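Long-range contacts in hypothetical signal peptide protein (Sinorhizobium meliloti, PDB 3PJY), which is of unknown function but belongs to the DUF192 family and has been proposed to be a transcription regulator: residues R18-T23 and V113-V118; M49-G54 and A103-L108; R57-W62 and I96-P101. All blocks are in the same frame, centred on the assembly; numbering follows the deposited sequence.

Contact 1 of 3, residues R18-T23 and V113-V118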
ATOM      1  N   ARG B  18      10.065   1.320   6.864  1.00 20.69           N
ATOM      2  CA  ARG B  18       8.975   2.042   6.195  1.00 20.79           C
ATOM      3  C   ARG B  18       8.409   1.234   5.040  1.00 19.61           C
ATOM      4  O   ARG B  18       9.159   0.641   4.294  1.00 20.50           O
ATOM      5  CB  ARG B  18       9.552   3.367   5.710  1.00 25.29           C
ATOM      6  CG  ARG B  18       8.585   4.384   5.300  1.00 33.43           C
ATOM      7  CD  ARG B  18       9.334   5.648   4.825  1.00 30.59           C
ATOM      8  NE  ARG B  18       9.926   6.389   5.930  1.00 29.46           N
ATOM      9  CZ  ARG B  18       9.274   7.255   6.717  1.00 29.75           C
ATOM     10  NH1 ARG B  18       7.975   7.504   6.516  1.00 32.84           N
ATOM     11  NH2 ARG B  18       9.932   7.899   7.672  1.00 33.72           N
ATOM     12  N   THR B  19       7.076   1.195   4.935  1.00 18.07           N
ATOM     13  CA  THR B  19       6.402   0.435   3.900  1.00 19.30           C
ATOM     14  C   THR B  19       5.607   1.412   3.069  1.00 20.34           C
ATOM     15  O   THR B  19       5.055   2.380   3.582  1.00 22.65           O
ATOM     16  CB  THR B  19       5.499  -0.680   4.518  1.00 23.97           C
ATOM     17  OG1 THR B  19       4.990  -1.532   3.463  1.00 30.44           O
ATOM     18  CG2 THR B  19       4.405  -0.114   5.316  1.00 26.36           C
ATOM     19  N   HIS B  20       5.578   1.158   1.766  1.00 17.84           N
ATOM     20  CA  HIS B  20       4.796   1.974   0.845  1.00 17.44           C
ATOM     21  C   HIS B  20       4.189   1.131  -0.263  1.00 17.25           C
ATOM     22  O   HIS B  20       4.889   0.428  -0.953  1.00 18.13           O
ATOM     23  CB  HIS B  20       5.621   3.067   0.224  1.00 18.87           C
ATOM     24  CG  HIS B  20       4.789   4.123  -0.442  1.00 22.49           C
ATOM     25  ND1 HIS B  20       4.388   5.273   0.204  1.00 24.02           N
ATOM     26  CD2 HIS B  20       4.299   4.202  -1.710  1.00 24.43           C
ATOM     27  CE1 HIS B  20       3.666   6.000  -0.640  1.00 28.03           C
ATOM     28  NE2 HIS B  20       3.618   5.376  -1.809  1.00 25.33           N
ATOM     29  N   ASP B  21       2.887   1.239  -0.429  1.00 17.04           N
ATOM     30  CA  ASP B  21       2.180   0.475  -1.418  1.00 16.15           C
ATOM     31  C   ASP B  21       2.132   1.137  -2.782  1.00 16.57           C
ATOM     32  O   ASP B  21       2.033   2.385  -2.901  1.00 18.22           O
ATOM     33  CB  ASP B  21       0.730   0.215  -0.974  1.00 18.31           C
ATOM     34  CG  ASP B  21       0.640  -0.584   0.300  1.00 25.61           C
ATOM     35  OD1 ASP B  21       1.396  -1.554   0.514  1.00 25.25           O
ATOM     36  OD2 ASP B  21      -0.239  -0.281   1.104  1.00 28.28           O
ATOM     37  N   LEU B  22       2.183   0.284  -3.794  1.00 16.16           N
ATOM     38  CA  LEU B  22       2.066   0.652  -5.183  1.00 15.63           C
ATOM     39  C   LEU B  22       1.090  -0.267  -5.878  1.00 15.57           C
ATOM     40  O   LEU B  22       0.882  -1.432  -5.467  1.00 15.69           O
ATOM     41  CB  LEU B  22       3.422   0.574  -5.931  1.00 14.51           C
ATOM     42  CG  LEU B  22       4.612   1.296  -5.324  1.00 15.14           C
ATOM     43  CD1 LEU B  22       5.950   0.774  -5.925  1.00 17.85           C
ATOM     44  CD2 LEU B  22       4.458   2.803  -5.518  1.00 16.83           C
ATOM     45  N   THR B  23       0.531   0.215  -6.981  1.00 16.23           N
ATOM     46  CA  THR B  23      -0.264  -0.630  -7.879  1.00 15.97           C
ATOM     47  C   THR B  23       0.543  -0.732  -9.156  1.00 15.88           C
ATOM     48  O   THR B  23       0.956   0.278  -9.717  1.00 16.19           O
ATOM     49  CB  THR B  23      -1.577   0.013  -8.220  1.00 17.14           C
ATOM     50  OG1 THR B  23      -2.358   0.125  -7.031  1.00 22.24           O
ATOM     51  CG2 THR B  23      -2.329  -0.878  -9.196  1.00 20.11           C
ATOM     52  N   VAL B 113      11.818   7.102  -6.335  1.00 17.00           N
ATOM     53  CA  VAL B 113      12.807   6.511  -5.403  1.00 17.70           C
ATOM     54  C   VAL B 113      13.150   7.476  -4.317  1.00 19.98           C
ATOM     55  O   VAL B 113      13.106   7.142  -3.119  1.00 19.75           O
ATOM     56  CB  VAL B 113      14.029   5.959  -6.148  1.00 20.27           C
ATOM     57  CG1 VAL B 113      15.220   5.630  -5.190  1.00 20.43           C
ATOM     58  CG2 VAL B 113      13.593   4.714  -6.971  1.00 17.06           C
ATOM     59  N   LYS B 114      13.410   8.706  -4.717  1.00 19.20           N
ATOM     60  CA  LYS B 114      13.652   9.761  -3.703  1.00 22.48           C
ATOM     61  C   LYS B 114      12.463  10.063  -2.819  1.00 21.40           C
ATOM     62  O   LYS B 114      12.603  10.193  -1.584  1.00 21.42           O
ATOM     63  CB  LYS B 114      14.148  11.010  -4.381  1.00 27.22           C
ATOM     64  CG  LYS B 114      15.575  10.875  -4.835  1.00 36.49           C
ATOM     65  CD  LYS B 114      16.627  10.848  -3.677  1.00 51.32           C
ATOM     66  CE  LYS B 114      18.002  10.253  -4.142  1.00 49.19           C
ATOM     67  NZ  LYS B 114      17.991   8.747  -4.452  1.00 39.42           N
ATOM     68  N   ARG B 115      11.297  10.211  -3.424  1.00 21.01           N
ATOM     69  CA  ARG B 115      10.089  10.504  -2.675  1.00 19.64           C
ATOM     70  C   ARG B 115       9.829   9.473  -1.597  1.00 19.19           C
ATOM     71  O   ARG B 115       9.398   9.850  -0.486  1.00 20.47           O
ATOM     72  CB  ARG B 115       8.857  10.591  -3.587  1.00 20.55           C
ATOM     73  CG  ARG B 115       7.499  10.760  -2.838  1.00 19.74           C
ATOM     74  CD  ARG B 115       6.395  11.037  -3.875  1.00 21.83           C
ATOM     75  NE  ARG B 115       6.001   9.881  -4.720  1.00 20.23           N
ATOM     76  CZ  ARG B 115       5.102   8.964  -4.379  1.00 20.57           C
ATOM     77  NH1 ARG B 115       4.520   8.957  -3.180  1.00 24.20           N
ATOM     78  NH2 ARG B 115       4.744   8.051  -5.270  1.00 21.49           N
ATOM     79  N   LEU B 116      10.166   8.212  -1.864  1.00 19.03           N
ATOM     80  CA  LEU B 116       9.845   7.089  -0.959  1.00 20.35           C
ATOM     81  C   LEU B 116      11.007   6.701  -0.035  1.00 19.17           C
ATOM     82  O   LEU B 116      10.825   5.840   0.821  1.00 22.66           O
ATOM     83  CB  LEU B 116       9.330   5.906  -1.759  1.00 18.34           C
ATOM     84  CG  LEU B 116       8.053   6.127  -2.586  1.00 19.97           C
ATOM     85  CD1 LEU B 116       7.678   4.784  -3.283  1.00 21.45           C
ATOM     86  CD2 LEU B 116       6.921   6.664  -1.711  1.00 23.29           C
ATOM     87  N   GLY B 117      12.160   7.331  -0.218  1.00 19.44           N
ATOM     88  CA  GLY B 117      13.347   7.034   0.597  1.00 22.06           C
ATOM     89  C   GLY B 117      13.853   5.614   0.411  1.00 19.57           C
ATOM     90  O   GLY B 117      14.233   4.936   1.377  1.00 20.23           O
ATOM     91  N   VAL B 118      13.811   5.159  -0.833  1.00 17.97           N
ATOM     92  CA  VAL B 118      14.257   3.823  -1.217  1.00 18.08           C
ATOM     93  C   VAL B 118      15.709   3.809  -1.639  1.00 20.37           C
ATOM     94  O   VAL B 118      16.203   4.765  -2.210  1.00 21.41           O
ATOM     95  CB  VAL B 118      13.320   3.306  -2.331  1.00 15.87           C
ATOM     96  CG1 VAL B 118      13.843   1.964  -2.942  1.00 18.66           C
ATOM     97  CG2 VAL B 118      11.952   3.107  -1.767  1.00 17.39           C
TER
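R18 and L116 begin this contact, in which the start of strand 19-27 meets the C-terminal turn of the short helix 112-116. That helix closes with a Schellman motif: G117 has positive phi, and the N atoms of G117 and V118 bond back to the O atoms of K114 and V113. R18 only brushes the turn, its CD lying 4.3 Å from the carbonyl O of L116. H20 makes the main contact from the strand, against L116. With CG anti to the backbone N (chi1 -165°), its imidazole lies across the end of L116, whose CD2 methyl sits 3.3 Å from the ring centroid and only 3° off the ring normal, a CH-pi contact over the face. The two side chains cross at about a right angle. R115 reaches the same ring by its bent chain, bringing NH1 to 3.9 Å from H20 NE2 with the guanidinium plane turned 77° from the imidazole. Their polar ends are joined through D46, whose OD1 accepts a hydrogen bond from H20 NE2 and a salt bridge from R115 NH2, so one carboxylate oxygen is likely to restrain both groups. Next along the strand, D21 OD2 hydrogen-bonds H47 and T23 of the second subunit, which places the dimer interface beside this strand. Further along, L22 ends the contact from the buried side, where it also packs on L106 and L108 of strand 102-109. Its CD2 methyl comes 4.4 Å from L116 CD1, the second methyl of the leucine whose CD2 lies over the imidazole.

Contact 2 of 3, residues M49-G54 and A103-L108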
HETATM    1  N   MSE B  49       5.076  -0.139 -13.482  1.00 14.38           N
HETATM    2  CA  MSE B  49       5.026  -1.350 -14.271  1.00 14.22           C
HETATM    3  C   MSE B  49       6.122  -2.277 -13.759  1.00 13.32           C
HETATM    4  O   MSE B  49       7.284  -1.887 -13.626  1.00 13.96           O
HETATM    5  CB  MSE B  49       5.167  -1.033 -15.748  1.00 13.49           C
HETATM    6  CG  MSE B  49       5.136  -2.279 -16.590  1.00 13.63           C
HETATM    7 SE   MSE B  49       4.884  -1.992 -18.504  0.75 13.83          SE
HETATM    8  CE  MSE B  49       3.033  -1.530 -18.496  1.00 15.81           C
ATOM      9  N   LEU B  50       5.728  -3.514 -13.487  1.00 12.84           N
ATOM     10  CA  LEU B  50       6.623  -4.525 -12.980  1.00 11.98           C
ATOM     11  C   LEU B  50       6.844  -5.529 -14.136  1.00 12.95           C
ATOM     12  O   LEU B  50       5.930  -6.218 -14.581  1.00 14.91           O
ATOM     13  CB  LEU B  50       6.058  -5.258 -11.776  1.00 13.40           C
ATOM     14  CG  LEU B  50       6.942  -6.337 -11.133  1.00 14.77           C
ATOM     15  CD1 LEU B  50       8.248  -5.717 -10.601  1.00 14.37           C
ATOM     16  CD2 LEU B  50       6.158  -7.022  -9.994  1.00 18.25           C
ATOM     17  N   PHE B  51       8.075  -5.563 -14.597  1.00 13.98           N
ATOM     18  CA  PHE B  51       8.529  -6.439 -15.678  1.00 13.03           C
ATOM     19  C   PHE B  51       8.956  -7.746 -15.036  1.00 13.50           C
ATOM     20  O   PHE B  51       9.894  -7.775 -14.216  1.00 14.63           O
ATOM     21  CB  PHE B  51       9.691  -5.812 -16.421  1.00 13.43           C
ATOM     22  CG  PHE B  51       9.330  -4.537 -17.148  1.00 13.01           C
ATOM     23  CD1 PHE B  51       9.164  -3.353 -16.443  1.00 13.75           C
ATOM     24  CD2 PHE B  51       9.102  -4.516 -18.526  1.00 12.41           C
ATOM     25  CE1 PHE B  51       8.765  -2.180 -17.059  1.00 13.25           C
ATOM     26  CE2 PHE B  51       8.729  -3.311 -19.152  1.00 15.08           C
ATOM     27  CZ  PHE B  51       8.551  -2.167 -18.448  1.00 14.33           C
ATOM     28  N   ASP B  52       8.301  -8.844 -15.393  1.00 14.00           N
ATOM     29  CA  ASP B  52       8.559 -10.182 -14.836  1.00 14.78           C
ATOM     30  C   ASP B  52       9.173 -10.991 -15.951  1.00 15.96           C
ATOM     31  O   ASP B  52       8.496 -11.379 -16.920  1.00 15.53           O
ATOM     32  CB  ASP B  52       7.244 -10.792 -14.372  1.00 17.04           C
ATOM     33  CG  ASP B  52       7.409 -12.193 -13.808  1.00 22.49           C
ATOM     34  OD1 ASP B  52       8.494 -12.767 -13.921  1.00 22.52           O
ATOM     35  OD2 ASP B  52       6.441 -12.725 -13.255  1.00 28.72           O
ATOM     36  N   PHE B  53      10.491 -11.188 -15.887  1.00 15.74           N
ATOM     37  CA  PHE B  53      11.233 -11.863 -16.960  1.00 15.22           C
ATOM     38  C   PHE B  53      11.090 -13.376 -16.957  1.00 17.52           C
ATOM     39  O   PHE B  53      11.513 -14.041 -17.909  1.00 17.61           O
ATOM     40  CB  PHE B  53      12.710 -11.469 -16.848  1.00 14.79           C
ATOM     41  CG  PHE B  53      12.894 -10.011 -17.005  1.00 16.12           C
ATOM     42  CD1 PHE B  53      12.761  -9.431 -18.219  1.00 17.34           C
ATOM     43  CD2 PHE B  53      13.088  -9.187 -15.906  1.00 21.76           C
ATOM     44  CE1 PHE B  53      12.861  -8.066 -18.373  1.00 21.22           C
ATOM     45  CE2 PHE B  53      13.211  -7.814 -16.100  1.00 23.70           C
ATOM     46  CZ  PHE B  53      13.034  -7.291 -17.328  1.00 18.48           C
ATOM     47  N   GLY B  54      10.521 -13.901 -15.885  1.00 17.61           N
ATOM     48  CA  GLY B  54      10.301 -15.344 -15.763  1.00 17.83           C
ATOM     49  C   GLY B  54      11.562 -16.185 -15.626  1.00 18.72           C
ATOM     50  O   GLY B  54      11.539 -17.415 -15.822  1.00 22.11           O
ATOM     51  N   ALA B 103      15.553 -10.774 -11.668  1.00 17.04           N
ATOM     52  CA  ALA B 103      14.319 -11.453 -12.028  1.00 15.33           C
ATOM     53  C   ALA B 103      13.199 -10.501 -12.446  1.00 14.56           C
ATOM     54  O   ALA B 103      12.247 -10.904 -13.094  1.00 15.92           O
ATOM     55  CB  ALA B 103      13.832 -12.314 -10.848  1.00 18.81           C
ATOM     56  N   TYR B 104      13.288  -9.244 -12.013  1.00 15.02           N
ATOM     57  CA  TYR B 104      12.257  -8.229 -12.258  1.00 14.64           C
ATOM     58  C   TYR B 104      12.889  -6.881 -12.456  1.00 13.55           C
ATOM     59  O   TYR B 104      14.005  -6.609 -11.957  1.00 15.69           O
ATOM     60  CB  TYR B 104      11.287  -8.094 -11.092  1.00 14.37           C
ATOM     61  CG  TYR B 104      10.617  -9.349 -10.626  1.00 18.09           C
ATOM     62  CD1 TYR B 104      11.204 -10.112  -9.620  1.00 19.73           C
ATOM     63  CD2 TYR B 104       9.396  -9.743 -11.138  1.00 19.15           C
ATOM     64  CE1 TYR B 104      10.626 -11.223  -9.158  1.00 21.99           C
ATOM     65  CE2 TYR B 104       8.785 -10.906 -10.667  1.00 24.91           C
ATOM     66  CZ  TYR B 104       9.439 -11.646  -9.715  1.00 24.52           C
ATOM     67  OH  TYR B 104       8.844 -12.771  -9.221  1.00 29.38           O
ATOM     68  N   VAL B 105      12.176  -6.001 -13.141  1.00 14.21           N
ATOM     69  CA  VAL B 105      12.471  -4.575 -13.137  1.00 13.52           C
ATOM     70  C   VAL B 105      11.159  -3.860 -12.798  1.00 13.66           C
ATOM     71  O   VAL B 105      10.096  -4.189 -13.338  1.00 13.87           O
ATOM     72  CB  VAL B 105      13.030  -4.069 -14.445  1.00 13.61           C
ATOM     73  CG1 VAL B 105      13.033  -2.535 -14.558  1.00 16.30           C
ATOM     74  CG2 VAL B 105      14.482  -4.605 -14.668  1.00 14.34           C
ATOM     75  N   LEU B 106      11.238  -2.908 -11.875  1.00 13.49           N
ATOM     76  CA  LEU B 106      10.097  -2.012 -11.562  1.00 12.04           C
ATOM     77  C   LEU B 106      10.384  -0.651 -12.167  1.00 14.52           C
ATOM     78  O   LEU B 106      11.413  -0.041 -11.849  1.00 14.00           O
ATOM     79  CB  LEU B 106       9.887  -1.925 -10.039  1.00 13.90           C
ATOM     80  CG  LEU B 106       8.764  -1.032  -9.561  1.00 14.66           C
ATOM     81  CD1 LEU B 106       7.415  -1.432 -10.123  1.00 14.21           C
ATOM     82  CD2 LEU B 106       8.767  -1.038  -8.040  1.00 15.37           C
ATOM     83  N   GLU B 107       9.473  -0.184 -13.021  1.00 13.18           N
ATOM     84  CA  GLU B 107       9.537   1.180 -13.518  1.00 12.95           C
ATOM     85  C   GLU B 107       8.500   2.055 -12.819  1.00 14.32           C
ATOM     86  O   GLU B 107       7.329   1.710 -12.746  1.00 13.97           O
ATOM     87  CB  GLU B 107       9.325   1.247 -15.016  1.00 13.53           C
ATOM     88  CG  GLU B 107      10.502   0.754 -15.798  1.00 15.98           C
ATOM     89  CD  GLU B 107      10.352   0.848 -17.300  1.00 18.47           C
ATOM     90  OE1 GLU B 107       9.267   1.057 -17.862  1.00 16.25           O
ATOM     91  OE2 GLU B 107      11.391   0.673 -17.970  1.00 24.32           O
ATOM     92  N   LEU B 108       8.957   3.175 -12.292  1.00 13.70           N
ATOM     93  CA  LEU B 108       8.139   4.146 -11.595  1.00 12.59           C
ATOM     94  C   LEU B 108       8.375   5.530 -12.205  1.00 14.20           C
ATOM     95  O   LEU B 108       9.380   5.756 -12.899  1.00 14.97           O
ATOM     96  CB  LEU B 108       8.545   4.194 -10.126  1.00 14.63           C
ATOM     97  CG  LEU B 108       8.392   2.877  -9.340  1.00 14.99           C
ATOM     98  CD1 LEU B 108       9.060   2.992  -7.966  1.00 18.69           C
ATOM     99  CD2 LEU B 108       6.939   2.527  -9.223  1.00 16.64           C
TER
HETATM  100  O   HOH W   1      11.105 -13.380 -12.862  1.00 25.89           O
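F51 and V105 form a hydrogen-bonded pair in the antiparallel ladder between strands 47-53 and 102-109, whose short axes run 165° apart. The bond from F51 N to V105 O is short, 2.7 Å, and its return from V105 N to F51 O measures 3.1 Å; M49 and E107 repeat the pattern. Packing is tight on the face with F51, V105 and E107. F51 turns its ring edge to the neighbouring strand, with CZ 3.4 Å from E107 OE1, and the carboxylate plane stands 67° from the ring. F53 reaches back to the same face, its CE2 3.7 Å from V105 CG2. L50 and L106, on the other face, are likewise buried.

Toward G54 the ladder loosens and a water enters. The bond from F53 N to A103 O is weak, at 3.3 Å. D52 and Y104 lie side by side, pointing the same way, and D52 CG rests 3.7 Å from Y104 CE2. D52 OD1 accepts the N-H of G54 in an Asx turn and also a proton from water 1, which donates its other to A103 O at 2.7 Å and so links D52 to A103 across the two segments.

Within the mixed sheet, strand 19-27 bonds to the far edge of 47-53, while strand 70-75 flanks 102-109, with A103 and Y104 both opposite I75 in a classic beta bulge. M61 of strand 60-61 lies over F51, F53, V105 and E107.

Contact 3 of 3, residues R57-W62 and I96-P101. With SO4 (sulfate ion), chain G.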
ATOM      1  N   ARG B  57      18.448 -13.627 -14.859  1.00 16.11           N
ATOM      2  CA  ARG B  57      19.422 -13.432 -15.940  1.00 18.39           C
ATOM      3  C   ARG B  57      19.658 -11.927 -16.031  1.00 17.16           C
ATOM      4  O   ARG B  57      18.786 -11.154 -15.677  1.00 17.30           O
ATOM      5  CB  ARG B  57      18.855 -13.967 -17.272  1.00 21.31           C
ATOM      6  CG  ARG B  57      19.826 -13.896 -18.407  1.00 24.72           C
ATOM      7  CD  ARG B  57      19.314 -14.454 -19.731  1.00 23.82           C
ATOM      8  NE  ARG B  57      20.433 -14.349 -20.665  1.00 29.64           N
ATOM      9  CZ  ARG B  57      20.551 -15.034 -21.794  1.00 35.16           C
ATOM     10  NH1 ARG B  57      19.608 -15.904 -22.156  1.00 33.37           N
ATOM     11  NH2 ARG B  57      21.646 -14.872 -22.539  1.00 37.03           N
ATOM     12  N   PRO B  58      20.839 -11.475 -16.516  1.00 18.62           N
ATOM     13  CA  PRO B  58      20.926 -10.020 -16.702  1.00 19.46           C
ATOM     14  C   PRO B  58      19.927  -9.520 -17.718  1.00 19.29           C
ATOM     15  O   PRO B  58      19.536 -10.283 -18.639  1.00 19.14           O
ATOM     16  CB  PRO B  58      22.356  -9.825 -17.203  1.00 22.73           C
ATOM     17  CG  PRO B  58      23.090 -10.983 -16.621  1.00 22.51           C
ATOM     18  CD  PRO B  58      22.126 -12.150 -16.763  1.00 21.76           C
ATOM     19  N   VAL B  59      19.478  -8.277 -17.548  1.00 17.92           N
ATOM     20  CA  VAL B  59      18.524  -7.695 -18.471  1.00 17.72           C
ATOM     21  C   VAL B  59      18.980  -6.303 -18.918  1.00 18.12           C
ATOM     22  O   VAL B  59      19.799  -5.628 -18.253  1.00 19.19           O
ATOM     23  CB  VAL B  59      17.107  -7.595 -17.888  1.00 19.56           C
ATOM     24  CG1 VAL B  59      16.634  -8.951 -17.406  1.00 22.06           C
ATOM     25  CG2 VAL B  59      17.049  -6.657 -16.783  1.00 20.17           C
HETATM   26  N   MSE B  60      18.451  -5.910 -20.048  1.00 19.74           N
HETATM   27  CA  MSE B  60      18.740  -4.625 -20.672  1.00 18.30           C
HETATM   28  C   MSE B  60      17.426  -3.875 -20.851  1.00 16.94           C
HETATM   29  O   MSE B  60      16.465  -4.379 -21.435  1.00 17.52           O
HETATM   30  CB  MSE B  60      19.409  -4.873 -22.024  1.00 21.41           C
HETATM   31  CG  MSE B  60      20.697  -5.614 -21.855  1.00 23.44           C
HETATM   32 SE   MSE B  60      21.814  -5.629 -23.442  0.75 32.04          SE
HETATM   33  CE  MSE B  60      20.590  -5.973 -24.429  1.00 19.80           C
HETATM   34  N   MSE B  61      17.399  -2.615 -20.381  1.00 16.81           N
HETATM   35  CA  MSE B  61      16.257  -1.734 -20.541  1.00 16.27           C
HETATM   36  C   MSE B  61      16.659  -0.500 -21.324  1.00 15.70           C
HETATM   37  O   MSE B  61      17.821  -0.158 -21.398  1.00 16.52           O
HETATM   38  CB  MSE B  61      15.778  -1.292 -19.167  1.00 17.68           C
HETATM   39  CG  MSE B  61      15.500  -2.404 -18.160  1.00 17.71           C
HETATM   40 SE   MSE B  61      13.991  -3.525 -18.623  0.75 17.12          SE
HETATM   41  CE  MSE B  61      12.574  -2.296 -18.387  1.00 20.99           C
ATOM     42  N   TRP B  62      15.660   0.129 -21.911  1.00 14.89           N
ATOM     43  CA  TRP B  62      15.851   1.434 -22.564  1.00 15.73           C
ATOM     44  C   TRP B  62      14.587   2.264 -22.541  1.00 16.55           C
ATOM     45  O   TRP B  62      13.538   1.829 -22.024  1.00 19.28           O
ATOM     46  CB  TRP B  62      16.425   1.260 -23.983  1.00 16.82           C
ATOM     47  CG  TRP B  62      15.511   0.600 -25.024  1.00 16.53           C
ATOM     48  CD1 TRP B  62      14.261   0.114 -24.834  1.00 19.38           C
ATOM     49  CD2 TRP B  62      15.838   0.316 -26.398  1.00 19.35           C
ATOM     50  NE1 TRP B  62      13.769  -0.444 -26.005  1.00 18.88           N
ATOM     51  CE2 TRP B  62      14.734  -0.348 -26.962  1.00 21.18           C
ATOM     52  CE3 TRP B  62      16.952   0.549 -27.186  1.00 26.11           C
ATOM     53  CZ2 TRP B  62      14.705  -0.751 -28.313  1.00 23.93           C
ATOM     54  CZ3 TRP B  62      16.929   0.134 -28.531  1.00 29.14           C
ATOM     55  CH2 TRP B  62      15.823  -0.511 -29.067  1.00 29.42           C
ATOM     56  N   ILE B  96      20.369   0.529 -20.553  1.00 17.78           N
ATOM     57  CA  ILE B  96      20.581   0.530 -19.130  1.00 19.92           C
ATOM     58  C   ILE B  96      20.628  -0.935 -18.717  1.00 21.86           C
ATOM     59  O   ILE B  96      19.617  -1.633 -18.777  1.00 19.37           O
ATOM     60  CB  ILE B  96      19.455   1.286 -18.389  1.00 18.36           C
ATOM     61  CG1 ILE B  96      19.357   2.723 -18.914  1.00 23.54           C
ATOM     62  CG2 ILE B  96      19.711   1.247 -16.850  1.00 20.05           C
ATOM     63  CD1 ILE B  96      18.122   3.498 -18.460  1.00 27.08           C
ATOM     64  N   ASP B  97      21.824  -1.407 -18.368  1.00 21.81           N
ATOM     65  CA  ASP B  97      22.040  -2.819 -18.086  1.00 23.73           C
ATOM     66  C   ASP B  97      21.883  -3.081 -16.603  1.00 24.02           C
ATOM     67  O   ASP B  97      22.277  -2.246 -15.784  1.00 25.95           O
ATOM     68  CB  ASP B  97      23.421  -3.255 -18.574  1.00 27.62           C
ATOM     69  CG  ASP B  97      23.503  -4.771 -18.747  1.00 30.93           C
ATOM     70  OD1 ASP B  97      22.963  -5.261 -19.761  1.00 31.76           O
ATOM     71  OD2 ASP B  97      24.070  -5.419 -17.857  1.00 35.66           O
ATOM     72  N   SER B  98      21.334  -4.242 -16.241  1.00 20.89           N
ATOM     73  CA  SER B  98      21.203  -4.601 -14.864  1.00 20.75           C
ATOM     74  C   SER B  98      22.597  -4.896 -14.244  1.00 25.54           C
ATOM     75  O   SER B  98      22.708  -4.877 -13.029  1.00 29.25           O
ATOM     76  CB  SER B  98      20.278  -5.815 -14.703  1.00 21.44           C
ATOM     77  OG  SER B  98      20.854  -6.954 -15.293  1.00 20.61           O
ATOM     78  N   ARG B  99      23.599  -5.236 -15.057  1.00 26.81           N
ATOM     79  CA  ARG B  99      24.998  -5.433 -14.578  1.00 29.40           C
ATOM     80  C   ARG B  99      25.220  -6.760 -13.841  1.00 29.33           C
ATOM     81  O   ARG B  99      26.324  -7.076 -13.434  1.00 33.63           O
ATOM     82  CB  ARG B  99      25.438  -4.252 -13.674  1.00 32.34           C
ATOM     83  N   GLU B 100      24.160  -7.525 -13.662  1.00 26.62           N
ATOM     84  CA  GLU B 100      24.158  -8.761 -12.913  1.00 27.46           C
ATOM     85  C   GLU B 100      22.764  -9.391 -13.070  1.00 24.29           C
ATOM     86  O   GLU B 100      21.791  -8.713 -13.442  1.00 24.79           O
ATOM     87  CB  GLU B 100      24.359  -8.505 -11.433  1.00 28.89           C
ATOM     88  CG  GLU B 100      23.251  -7.741 -10.800  1.00 26.44           C
ATOM     89  CD  GLU B 100      23.573  -7.310  -9.387  1.00 41.89           C
ATOM     90  OE1 GLU B 100      24.063  -8.142  -8.600  1.00 51.72           O
ATOM     91  OE2 GLU B 100      23.345  -6.128  -9.075  1.00 45.53           O
ATOM     92  N   PRO B 101      22.647 -10.671 -12.738  1.00 23.65           N
ATOM     93  CA  PRO B 101      21.351 -11.341 -12.959  1.00 21.25           C
ATOM     94  C   PRO B 101      20.264 -10.813 -12.049  1.00 19.08           C
ATOM     95  O   PRO B 101      20.494 -10.623 -10.849  1.00 21.84           O
ATOM     96  CB  PRO B 101      21.671 -12.794 -12.621  1.00 22.22           C
ATOM     97  CG  PRO B 101      23.177 -12.897 -12.856  1.00 26.21           C
ATOM     98  CD  PRO B 101      23.692 -11.624 -12.323  1.00 26.10           C
TER
HETATM   99  S   SO4 G 205      23.613 -12.564 -20.555  1.00 31.39           S
HETATM  100  O1  SO4 G 205      22.335 -11.850 -20.656  1.00 35.80           O
HETATM  101  O2  SO4 G 205      24.615 -11.740 -19.842  1.00 27.72           O
HETATM  102  O3  SO4 G 205      24.136 -12.870 -21.889  1.00 29.48           O
HETATM  103  O4  SO4 G 205      23.485 -13.789 -19.757  1.00 35.11           O
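S98 faces V59 side chain to backbone, just beyond the short antiparallel pairing of strands 60-61 and 96-97. Its OG stands between the backbone N and the carbonyl carbon (chi1 66°), which aims it at V59 N; that N-H bonds to OG at 3.0 Å and 165°. The same hydroxyl donates to E100 O at 2.7 Å, while S98 N returns a bond to V59 O, so V59 is gripped on both its N-H and its carbonyl. An alanine here would probably leave V59 N and E100 O without the hydroxyl that joins them and let the 98-100 turn move more freely.

D97 and M60, a selenomethionine, cross at a slant, with D97 OD1 pressed to 3.1 Å from M60 CG. The other oxygen, OD2, takes the N-H of R99 from above the carboxylate plane, forming an Asx turn. Farther out, the P58 and P101 rings touch, CD to CG, at 4.1 Å.

The R57 chain, extended from CG to NE, meets a sulfate at its guanidinium edge; NE donates to O1 at 3.1 Å, and NH2 makes a weak bond to O3. The ion, probably from the crystallisation liquor, suggests that this exposed arginine can bind a small anion by donating N-H bonds; alone it is not evidence of a natural ligand site.

Contact 2 is the middle member of the three, and both others touch it. Its centre lies 16 Å from that of contact 1, where L22 CD1 packs 3.9 Å from L108 CD2 on the sheet face that the helix end also covers. Contact 3 is closer, with centres 11 Å apart, and lies over the other face: M61 CE approaches E107 OE2 to 3.2 Å, and V59 CG1 meets F53 CE2 at 3.8 Å. Contacts 1 and 3 never touch; their nearest atoms stay about 12 Å apart. Along the chain the three are nested, 3 inside 2 inside 1. The sulfate, probably from the crystallisation liquor, lies at contact 3.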